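Local coordinates for uncharacterized protein VPA0106 (Vibrio parahaemolyticus, PDB 3U07), which is of unknown function but carries a DUF1254 and a DUF1214 family region, and is probably an exported protein, at residues Y36-S39 and I40-Y44; V271-A274 and P275-D279; F298-G301 and T302-Q306. The protein carries 2 engineered substitutions. All blocks are in the same frame, centred on the assembly; numbering follows the deposited sequence.

Contact 1: residues Y36-S39 and I40-Y44; sequences YGYS and IDEAY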
ATOM      1  N   TYR A  36      -7.148   9.530  16.018  1.00 22.62           N
ATOM      2  CA  TYR A  36      -6.638   8.185  16.307  1.00 21.34           C
ATOM      3  C   TYR A  36      -7.530   7.172  15.579  1.00 22.60           C
ATOM      4  O   TYR A  36      -7.043   6.232  14.945  1.00 23.68           O
ATOM      5  CB  TYR A  36      -6.686   7.887  17.813  1.00 20.01           C
ATOM      6  CG  TYR A  36      -6.819   6.407  18.136  1.00 22.27           C
ATOM      7  CD1 TYR A  36      -5.715   5.549  18.087  1.00 21.13           C
ATOM      8  CD2 TYR A  36      -8.067   5.854  18.425  1.00 16.50           C
ATOM      9  CE1 TYR A  36      -5.856   4.172  18.311  1.00 20.85           C
ATOM     10  CE2 TYR A  36      -8.220   4.479  18.653  1.00 14.36           C
ATOM     11  CZ  TYR A  36      -7.113   3.646  18.591  1.00 22.57           C
ATOM     12  OH  TYR A  36      -7.284   2.293  18.794  1.00 21.97           O
ATOM     13  N   GLY A  37      -8.842   7.386  15.656  1.00 18.35           N
ATOM     14  CA  GLY A  37      -9.787   6.474  15.026  1.00 14.35           C
ATOM     15  C   GLY A  37      -9.851   6.527  13.514  1.00 19.16           C
ATOM     16  O   GLY A  37     -10.247   5.550  12.866  1.00 15.66           O
ATOM     17  N   TYR A  38      -9.443   7.660  12.951  1.00 20.76           N
ATOM     18  CA  TYR A  38      -9.464   7.871  11.502  1.00 20.13           C
ATOM     19  C   TYR A  38      -8.898   6.721  10.673  1.00 20.66           C
ATOM     20  O   TYR A  38      -9.556   6.226   9.755  1.00 22.12           O
ATOM     21  CB  TYR A  38      -8.701   9.152  11.152  1.00 23.77           C
ATOM     22  CG  TYR A  38      -8.591   9.419   9.666  1.00 20.16           C
ATOM     23  CD1 TYR A  38      -9.629  10.033   8.963  1.00 20.02           C
ATOM     24  CD2 TYR A  38      -7.446   9.050   8.961  1.00 24.67           C
ATOM     25  CE1 TYR A  38      -9.527  10.276   7.589  1.00 23.69           C
ATOM     26  CE2 TYR A  38      -7.334   9.287   7.591  1.00 21.61           C
ATOM     27  CZ  TYR A  38      -8.375   9.898   6.913  1.00 23.99           C
ATOM     28  OH  TYR A  38      -8.257  10.131   5.560  1.00 26.13           O
ATOM     29  N   SER A  39      -7.677   6.303  10.983  1.00 15.30           N
ATOM     30  CA  SER A  39      -7.050   5.223  10.221  1.00 19.13           C
ATOM     31  C   SER A  39      -7.883   3.942  10.252  1.00 19.11           C
ATOM     32  O   SER A  39      -8.041   3.271   9.236  1.00 21.36           O
ATOM     33  CB  SER A  39      -5.636   4.951  10.747  1.00 17.97           C
ATOM     34  OG  SER A  39      -4.810   6.091  10.584  1.00 20.60           O
ATOM     35  N   ILE A  40      -8.418   3.607  11.418  1.00 21.68           N
ATOM     36  CA  ILE A  40      -9.245   2.413  11.552  1.00 17.69           C
ATOM     37  C   ILE A  40     -10.566   2.611  10.805  1.00 18.28           C
ATOM     38  O   ILE A  40     -11.014   1.735  10.071  1.00 17.14           O
ATOM     39  CB  ILE A  40      -9.550   2.116  13.032  1.00 13.96           C
ATOM     40  CG1 ILE A  40      -8.249   1.767  13.764  1.00 21.83           C
ATOM     41  CG2 ILE A  40     -10.539   0.955  13.138  1.00 13.08           C
ATOM     42  CD1 ILE A  40      -8.337   1.863  15.274  1.00 20.37           C
ATOM     43  N   ASP A  41     -11.177   3.777  10.977  1.00 15.75           N
ATOM     44  CA  ASP A  41     -12.447   4.046  10.321  1.00 17.49           C
ATOM     45  C   ASP A  41     -12.338   3.967   8.804  1.00 22.87           C
ATOM     46  O   ASP A  41     -13.159   3.324   8.151  1.00 19.91           O
ATOM     47  CB  ASP A  41     -12.986   5.421  10.740  1.00 20.48           C
ATOM     48  CG  ASP A  41     -14.455   5.599  10.386  1.00 28.17           C
ATOM     49  OD1 ASP A  41     -15.218   4.630  10.571  1.00 28.54           O
ATOM     50  OD2 ASP A  41     -14.853   6.696   9.935  1.00 28.48           O
ATOM     51  N   GLU A  42     -11.316   4.604   8.238  1.00 22.58           N
ATOM     52  CA  GLU A  42     -11.157   4.589   6.790  1.00 19.53           C
ATOM     53  C   GLU A  42     -10.826   3.193   6.264  1.00 20.46           C
ATOM     54  O   GLU A  42     -11.248   2.822   5.170  1.00 22.08           O
ATOM     55  CB  GLU A  42     -10.093   5.605   6.364  1.00 26.55           C
ATOM     56  CG  GLU A  42     -10.459   7.062   6.691  1.00 25.90           C
ATOM     57  CD  GLU A  42     -11.753   7.516   6.021  1.00 29.40           C
ATOM     58  OE1 GLU A  42     -11.887   7.326   4.795  1.00 22.50           O
ATOM     59  OE2 GLU A  42     -12.636   8.067   6.716  1.00 32.17           O
ATOM     60  N   ALA A  43     -10.080   2.409   7.036  1.00 16.32           N
ATOM     61  CA  ALA A  43      -9.753   1.050   6.603  1.00 15.18           C
ATOM     62  C   ALA A  43     -11.061   0.256   6.569  1.00 18.85           C
ATOM     63  O   ALA A  43     -11.318  -0.504   5.635  1.00 17.50           O
ATOM     64  CB  ALA A  43      -8.768   0.404   7.567  1.00 17.58           C
ATOM     65  N   TYR A  44     -11.892   0.439   7.592  1.00 17.41           N
ATOM     66  CA  TYR A  44     -13.174  -0.253   7.637  1.00 19.36           C
ATOM     67  C   TYR A  44     -14.044   0.147   6.442  1.00 22.22           C
ATOM     68  O   TYR A  44     -14.571  -0.716   5.744  1.00 21.78           O
ATOM     69  CB  TYR A  44     -13.944   0.062   8.924  1.00 21.42           C
ATOM     70  CG  TYR A  44     -15.294  -0.628   8.945  1.00 22.48           C
ATOM     71  CD1 TYR A  44     -15.380  -2.019   9.001  1.00 21.98           C
ATOM     72  CD2 TYR A  44     -16.480   0.100   8.829  1.00 21.77           C
ATOM     73  CE1 TYR A  44     -16.607  -2.671   8.938  1.00 24.66           C
ATOM     74  CE2 TYR A  44     -17.717  -0.544   8.762  1.00 18.92           C
ATOM     75  CZ  TYR A  44     -17.770  -1.931   8.816  1.00 25.75           C
ATOM     76  OH  TYR A  44     -18.975  -2.587   8.735  1.00 25.81           O
TER
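Glu42 lays its CG methylene over one face of the Tyr38 ring, four residues back along the helix. CG of Glu42 stands 3.6 Å from the centroid of the Tyr38 ring and only 20° off the ring normal, a CH-pi contact. It sits toward the rim, and CE1 of Tyr38 comes within 3.5 Å of CG of Glu42. A bend at chi2 (-59°) turns the Glu42 carboxylate back over Tyr38, and its plane lies 21° from the plane of the ring. OE2 is taken up by a salt bridge to Lys45.

On another side of the helix Ile40 reaches back to Tyr36. CD1 of Ile40 approaches the phenol end of the ring, 3.7 Å from OH of Tyr36, at an oblique angle. That hydroxyl is hydrogen-bonded to Asp232, which helps to fix the ring. Helix 215-224 packs on both residues through Leu223 and gives Asp41 a salt bridge from Arg218.

The backbone sets this spacing. Asp41 N donates to Gly37 O at 2.8 Å, and Glu42 N to Tyr38 O at 2.8 Å, both nearly straight. Ala43 N reaches Ser39 O at 3.1 Å with a more bent bond. These i to i+4 bonds and side-chain pairs are those of a regular alpha-helix, here the largely buried part of helix 26-52, packed against helices 215-224, 253-273 and 295-305.

Contact 2: residues V271-A274 and P275-D279; sequences VELA and PKMTD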
ATOM      1  N   VAL A 271      -6.596  17.864   6.721  1.00 32.31           N
ATOM      2  CA  VAL A 271      -6.504  18.501   5.418  1.00 34.66           C
ATOM      3  C   VAL A 271      -5.386  19.540   5.456  1.00 30.61           C
ATOM      4  O   VAL A 271      -4.538  19.580   4.570  1.00 29.24           O
ATOM      5  CB  VAL A 271      -7.835  19.184   5.037  1.00 34.76           C
ATOM      6  CG1 VAL A 271      -7.686  19.926   3.720  1.00 25.13           C
ATOM      7  CG2 VAL A 271      -8.933  18.140   4.927  1.00 37.71           C
ATOM      8  N   GLU A 272      -5.376  20.360   6.500  1.00 31.33           N
ATOM      9  CA  GLU A 272      -4.365  21.402   6.645  1.00 38.14           C
ATOM     10  C   GLU A 272      -2.944  20.874   6.829  1.00 42.14           C
ATOM     11  O   GLU A 272      -1.979  21.522   6.425  1.00 32.83           O
ATOM     12  CB  GLU A 272      -4.725  22.310   7.824  1.00 44.93           C
ATOM     13  CG  GLU A 272      -3.571  23.155   8.333  1.00 55.39           C
ATOM     14  CD  GLU A 272      -3.928  23.945   9.575  1.00 71.29           C
ATOM     15  OE1 GLU A 272      -4.696  23.426  10.414  1.00 76.25           O
ATOM     16  OE2 GLU A 272      -3.424  25.079   9.723  1.00 76.72           O
ATOM     17  N   LEU A 273      -2.814  19.699   7.437  1.00 37.05           N
ATOM     18  CA  LEU A 273      -1.499  19.117   7.689  1.00 31.70           C
ATOM     19  C   LEU A 273      -0.914  18.403   6.479  1.00 28.06           C
ATOM     20  O   LEU A 273       0.296  18.410   6.263  1.00 30.01           O
ATOM     21  CB  LEU A 273      -1.585  18.136   8.860  1.00 32.22           C
ATOM     22  CG  LEU A 273      -0.299  17.426   9.281  1.00 29.16           C
ATOM     23  CD1 LEU A 273       0.716  18.448   9.783  1.00 31.21           C
ATOM     24  CD2 LEU A 273      -0.618  16.414  10.372  1.00 28.52           C
ATOM     25  N   ALA A 274      -1.789  17.802   5.684  1.00 23.99           N
ATOM     26  CA  ALA A 274      -1.393  17.035   4.509  1.00 32.12           C
ATOM     27  C   ALA A 274      -0.232  17.543   3.652  1.00 40.66           C
ATOM     28  O   ALA A 274       0.819  16.904   3.592  1.00 36.04           O
ATOM     29  CB  ALA A 274      -2.614  16.787   3.631  1.00 24.75           C
ATOM     30  N   PRO A 275      -0.393  18.699   2.987  1.00 45.35           N
ATOM     31  CA  PRO A 275       0.703  19.193   2.148  1.00 39.36           C
ATOM     32  C   PRO A 275       2.067  19.392   2.803  1.00 36.48           C
ATOM     33  O   PRO A 275       3.071  19.503   2.106  1.00 43.71           O
ATOM     34  CB  PRO A 275       0.138  20.488   1.574  1.00 44.14           C
ATOM     35  CG  PRO A 275      -0.736  20.979   2.679  1.00 47.80           C
ATOM     36  CD  PRO A 275      -1.457  19.714   3.103  1.00 43.62           C
ATOM     37  N   LYS A 276       2.117  19.425   4.128  1.00 33.74           N
ATOM     38  CA  LYS A 276       3.387  19.613   4.814  1.00 33.71           C
ATOM     39  C   LYS A 276       4.149  18.308   5.062  1.00 34.07           C
ATOM     40  O   LYS A 276       5.231  18.321   5.646  1.00 37.57           O
ATOM     41  CB  LYS A 276       3.159  20.319   6.148  1.00 39.10           C
ATOM     42  CG  LYS A 276       2.164  21.460   6.084  1.00 41.74           C
ATOM     43  CD  LYS A 276       2.216  22.289   7.350  1.00 45.78           C
ATOM     44  CE  LYS A 276       1.064  23.268   7.422  1.00 52.28           C
ATOM     45  NZ  LYS A 276       1.201  24.140   8.616  1.00 56.23           N
HETATM   46  N   MSE A 277       3.599  17.185   4.616  1.00 28.09           N
HETATM   47  CA  MSE A 277       4.255  15.896   4.839  1.00 36.42           C
HETATM   48  C   MSE A 277       5.254  15.521   3.751  1.00 34.89           C
HETATM   49  O   MSE A 277       4.887  15.407   2.583  1.00 31.27           O
HETATM   50  CB  MSE A 277       3.211  14.792   4.966  1.00 42.74           C
HETATM   51  CG  MSE A 277       3.403  13.956   6.201  1.00 53.92           C
HETATM   52 SE   MSE A 277       2.535  14.715   7.733  1.00 40.52          SE
HETATM   53  CE  MSE A 277       3.634  16.261   8.114  1.00 33.43           C
ATOM     54  N   THR A 278       6.507  15.294   4.144  1.00 32.58           N
ATOM     55  CA  THR A 278       7.554  14.955   3.179  1.00 30.81           C
ATOM     56  C   THR A 278       8.292  13.633   3.419  1.00 30.69           C
ATOM     57  O   THR A 278       8.846  13.056   2.482  1.00 35.59           O
ATOM     58  CB  THR A 278       8.612  16.069   3.113  1.00 29.54           C
ATOM     59  OG1 THR A 278       9.358  16.092   4.335  1.00 28.91           O
ATOM     60  CG2 THR A 278       7.945  17.425   2.923  1.00 33.93           C
ATOM     61  N   ASP A 279       8.305  13.156   4.662  1.00 22.41           N
ATOM     62  CA  ASP A 279       9.004  11.914   5.001  1.00 28.43           C
ATOM     63  C   ASP A 279       8.079  10.693   5.081  1.00 31.96           C
ATOM     64  O   ASP A 279       7.427  10.464   6.104  1.00 24.78           O
ATOM     65  CB  ASP A 279       9.732  12.083   6.332  1.00 25.58           C
ATOM     66  CG  ASP A 279      10.670  10.938   6.623  1.00 23.96           C
ATOM     67  OD1 ASP A 279      10.440   9.837   6.075  1.00 25.07           O
ATOM     68  OD2 ASP A 279      11.626  11.134   7.400  1.00 26.74           O
TER
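Leu273 and Met277, a selenomethionine, meet through the torsions of both side chains. With chi1 at -180°, the end of the Leu273 side chain turns toward Met277. Met277 folds at chi2 and chi3 (86° and -71°), which brings its methyl CE back toward Leu273. CE of Met277 then lies 4.0 Å from CD1 of Leu273. The two side chains meet at a slant, in a light apolar contact at the end of the helix.

Lys276 runs back along the helix end, its chain extended beyond CG. CE of Lys276 passes 3.6 Å from the carbonyl O of Glu272. The charged ends of Glu272 and Lys276 remain apart, with OE2 of Glu272 4.8 Å from NZ of Lys276. Any attraction between them is therefore probably modest.

Two short-range backbone bonds close the turn. Lys276 N donates to Leu273 O at 3.0 Å, and Met277 N donates to Ala274 O at 3.0 Å. Both link i to i+3, the pattern of a 3-10 turn. Pro275 sits inside this turn. It has no N-H to give to Val271 O, so the i to i+4 bond from this residue is missing.

The turn finishes helix 253-273 and leads into the loop before helix 287-290. Most of it lies at the surface. Ala274 is buried against Glu300 and Tyr303 of helix 295-305, while Leu273 touches Glu300 and Val271 touches Tyr303.

Contact 3: residues F298-G301 and T302-Q306; sequences FAEG and TYLGQ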
ATOM      1  N   PHE A 298       0.546   9.803  11.517  1.00 18.25           N
ATOM      2  CA  PHE A 298       0.262   8.425  11.113  1.00 16.99           C
ATOM      3  C   PHE A 298      -0.976   8.426  10.214  1.00 18.06           C
ATOM      4  O   PHE A 298      -1.028   7.736   9.189  1.00 17.54           O
ATOM      5  CB  PHE A 298      -0.010   7.550  12.343  1.00 19.67           C
ATOM      6  CG  PHE A 298      -0.352   6.122  12.008  1.00 22.23           C
ATOM      7  CD1 PHE A 298       0.646   5.213  11.667  1.00 19.13           C
ATOM      8  CD2 PHE A 298      -1.679   5.688  12.016  1.00 28.68           C
ATOM      9  CE1 PHE A 298       0.332   3.895  11.340  1.00 17.12           C
ATOM     10  CE2 PHE A 298      -2.005   4.367  11.688  1.00 28.20           C
ATOM     11  CZ  PHE A 298      -0.994   3.470  11.350  1.00 18.12           C
ATOM     12  N   ALA A 299      -1.970   9.216  10.610  1.00 16.01           N
ATOM     13  CA  ALA A 299      -3.219   9.335   9.864  1.00 20.09           C
ATOM     14  C   ALA A 299      -3.009   9.838   8.433  1.00 22.93           C
ATOM     15  O   ALA A 299      -3.764   9.472   7.528  1.00 21.18           O
ATOM     16  CB  ALA A 299      -4.179  10.271  10.607  1.00 13.92           C
ATOM     17  N   GLU A 300      -2.000  10.681   8.218  1.00 23.07           N
ATOM     18  CA  GLU A 300      -1.756  11.187   6.866  1.00 26.21           C
ATOM     19  C   GLU A 300      -1.341  10.042   5.942  1.00 25.48           C
ATOM     20  O   GLU A 300      -1.434  10.150   4.716  1.00 26.68           O
ATOM     21  CB  GLU A 300      -0.674  12.282   6.872  1.00 29.72           C
ATOM     22  CG  GLU A 300      -1.074  13.604   7.559  1.00 29.10           C
ATOM     23  CD  GLU A 300      -2.216  14.347   6.855  1.00 29.83           C
ATOM     24  OE1 GLU A 300      -2.525  14.032   5.687  1.00 26.24           O
ATOM     25  OE2 GLU A 300      -2.797  15.263   7.476  1.00 24.54           O
ATOM     26  N   GLY A 301      -0.880   8.942   6.532  1.00 21.78           N
ATOM     27  CA  GLY A 301      -0.487   7.796   5.730  1.00 21.09           C
ATOM     28  C   GLY A 301      -1.695   7.291   4.970  1.00 25.02           C
ATOM     29  O   GLY A 301      -1.601   6.924   3.798  1.00 20.74           O
ATOM     30  N   THR A 302      -2.842   7.280   5.645  1.00 15.75           N
ATOM     31  CA  THR A 302      -4.092   6.834   5.040  1.00 18.98           C
ATOM     32  C   THR A 302      -4.654   7.930   4.124  1.00 21.33           C
ATOM     33  O   THR A 302      -5.162   7.654   3.032  1.00 22.46           O
ATOM     34  CB  THR A 302      -5.153   6.511   6.130  1.00 23.52           C
ATOM     35  OG1 THR A 302      -4.833   5.266   6.765  1.00 20.33           O
ATOM     36  CG2 THR A 302      -6.544   6.422   5.516  1.00 21.73           C
ATOM     37  N   TYR A 303      -4.559   9.171   4.584  1.00 25.88           N
ATOM     38  CA  TYR A 303      -5.068  10.304   3.828  1.00 25.18           C
ATOM     39  C   TYR A 303      -4.372  10.491   2.495  1.00 29.15           C
ATOM     40  O   TYR A 303      -5.020  10.689   1.466  1.00 22.14           O
ATOM     41  CB  TYR A 303      -4.925  11.588   4.646  1.00 21.30           C
ATOM     42  CG  TYR A 303      -5.566  12.789   3.987  1.00 30.77           C
ATOM     43  CD1 TYR A 303      -6.951  12.935   3.959  1.00 34.37           C
ATOM     44  CD2 TYR A 303      -4.789  13.773   3.380  1.00 30.95           C
ATOM     45  CE1 TYR A 303      -7.544  14.032   3.349  1.00 40.72           C
ATOM     46  CE2 TYR A 303      -5.375  14.874   2.763  1.00 30.92           C
ATOM     47  CZ  TYR A 303      -6.749  14.998   2.754  1.00 38.84           C
ATOM     48  OH  TYR A 303      -7.335  16.086   2.161  1.00 44.33           O
ATOM     49  N   LEU A 304      -3.055  10.418   2.506  1.00 29.90           N
ATOM     50  CA  LEU A 304      -2.335  10.628   1.273  1.00 39.65           C
ATOM     51  C   LEU A 304      -2.252   9.350   0.407  1.00 44.47           C
ATOM     52  O   LEU A 304      -2.591   9.407  -0.780  1.00 52.18           O
ATOM     53  CB  LEU A 304      -0.947  11.239   1.596  1.00 24.80           C
ATOM     54  CG  LEU A 304      -1.073  12.682   2.177  1.00 30.64           C
ATOM     55  CD1 LEU A 304       0.255  13.199   2.717  1.00 32.91           C
ATOM     56  CD2 LEU A 304      -1.604  13.630   1.103  1.00 32.07           C
ATOM     57  N   GLY A 305      -1.966   8.181   1.006  1.00 37.77           N
ATOM     58  CA  GLY A 305      -1.862   6.963   0.196  1.00 30.84           C
ATOM     59  C   GLY A 305      -2.181   5.617   0.832  1.00 29.96           C
ATOM     60  O   GLY A 305      -1.358   4.687   0.861  1.00 34.59           O
ATOM     61  N   GLN A 306      -3.428   5.495   1.261  1.00 21.86           N
ATOM     62  CA  GLN A 306      -3.913   4.295   1.919  1.00 20.39           C
ATOM     63  C   GLN A 306      -3.435   2.977   1.337  1.00 25.01           C
ATOM     64  O   GLN A 306      -3.380   2.807   0.122  1.00 19.39           O
ATOM     65  CB  GLN A 306      -5.445   4.320   1.988  1.00 24.02           C
ATOM     66  CG  GLN A 306      -6.046   3.279   2.927  1.00 16.43           C
ATOM     67  CD  GLN A 306      -7.565   3.279   2.886  1.00 25.86           C
ATOM     68  OE1 GLN A 306      -8.160   3.367   1.814  1.00 27.09           O
ATOM     69  NE2 GLN A 306      -8.201   3.168   4.053  1.00 23.02           N
TER
HETATM   70  O   HOH W   1      -2.885   5.843   8.593  1.00 19.39           O
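Glu300 O accepts the N-H of Leu304 at 2.8 Å in a nearly straight bond (167°). Ala299 O takes two donors. Tyr303 N donates to Ala299 O at 3.1 Å, and Thr302 N adds a weak bond of poorer angle to the same oxygen. One residue further on, Gly305 N reaches Gly301 O at 3.1 Å.

A water joins two more groups of the helix. It donates to Phe298 O at 2.7 Å and is hydrogen-bonded to OG1 of Thr302 at 2.7 Å. The first torsion of Thr302 (chi1 -75°) sets OG1 beside its own backbone N, on the side where the water sits.

This is the last part of helix 295-305, with the i to i+4 pattern of an alpha-helix.

Among the side chains, Glu300 and Tyr303 lie side by side and point the same way. The carboxylate stands nearly perpendicular to the ring. OE1 of Glu300 comes 3.2 Å from CD2 of Tyr303, obliquely to the ring. OE1 is buried without a polar partner, which may raise the pKa of the acid. Leu304 adds its CG 4.0 Å from OE1 of Glu300. Leu270 of helix 253-273 packs on both Ala299 and Glu300. Tyr38 of helix 26-52 packs on Thr302 and Tyr303, and Phe298 makes a cation-pi contact with Arg295.

In the fold
The three contacts lie in series along the chain, each on a different helix: contact 1 on helix 26-52, contact 2 at the end of helix 253-273, and contact 3 on helix 295-305. Contact 3 lies about 10 Å, centre to centre, from each of the others and touches both. Contacts 1 and 2 are about 18 Å apart between centres, and their nearest atoms stay about 8 Å apart. Gln306 NE2 probably makes a weak hydrogen bond to Glu42 O of contact 1, and SE of Met277 in contact 2 packs on CG of Glu300. Helix 295-305 thus joins an N-terminal helix to a much later one, bringing distant parts of the sequence into one helical region.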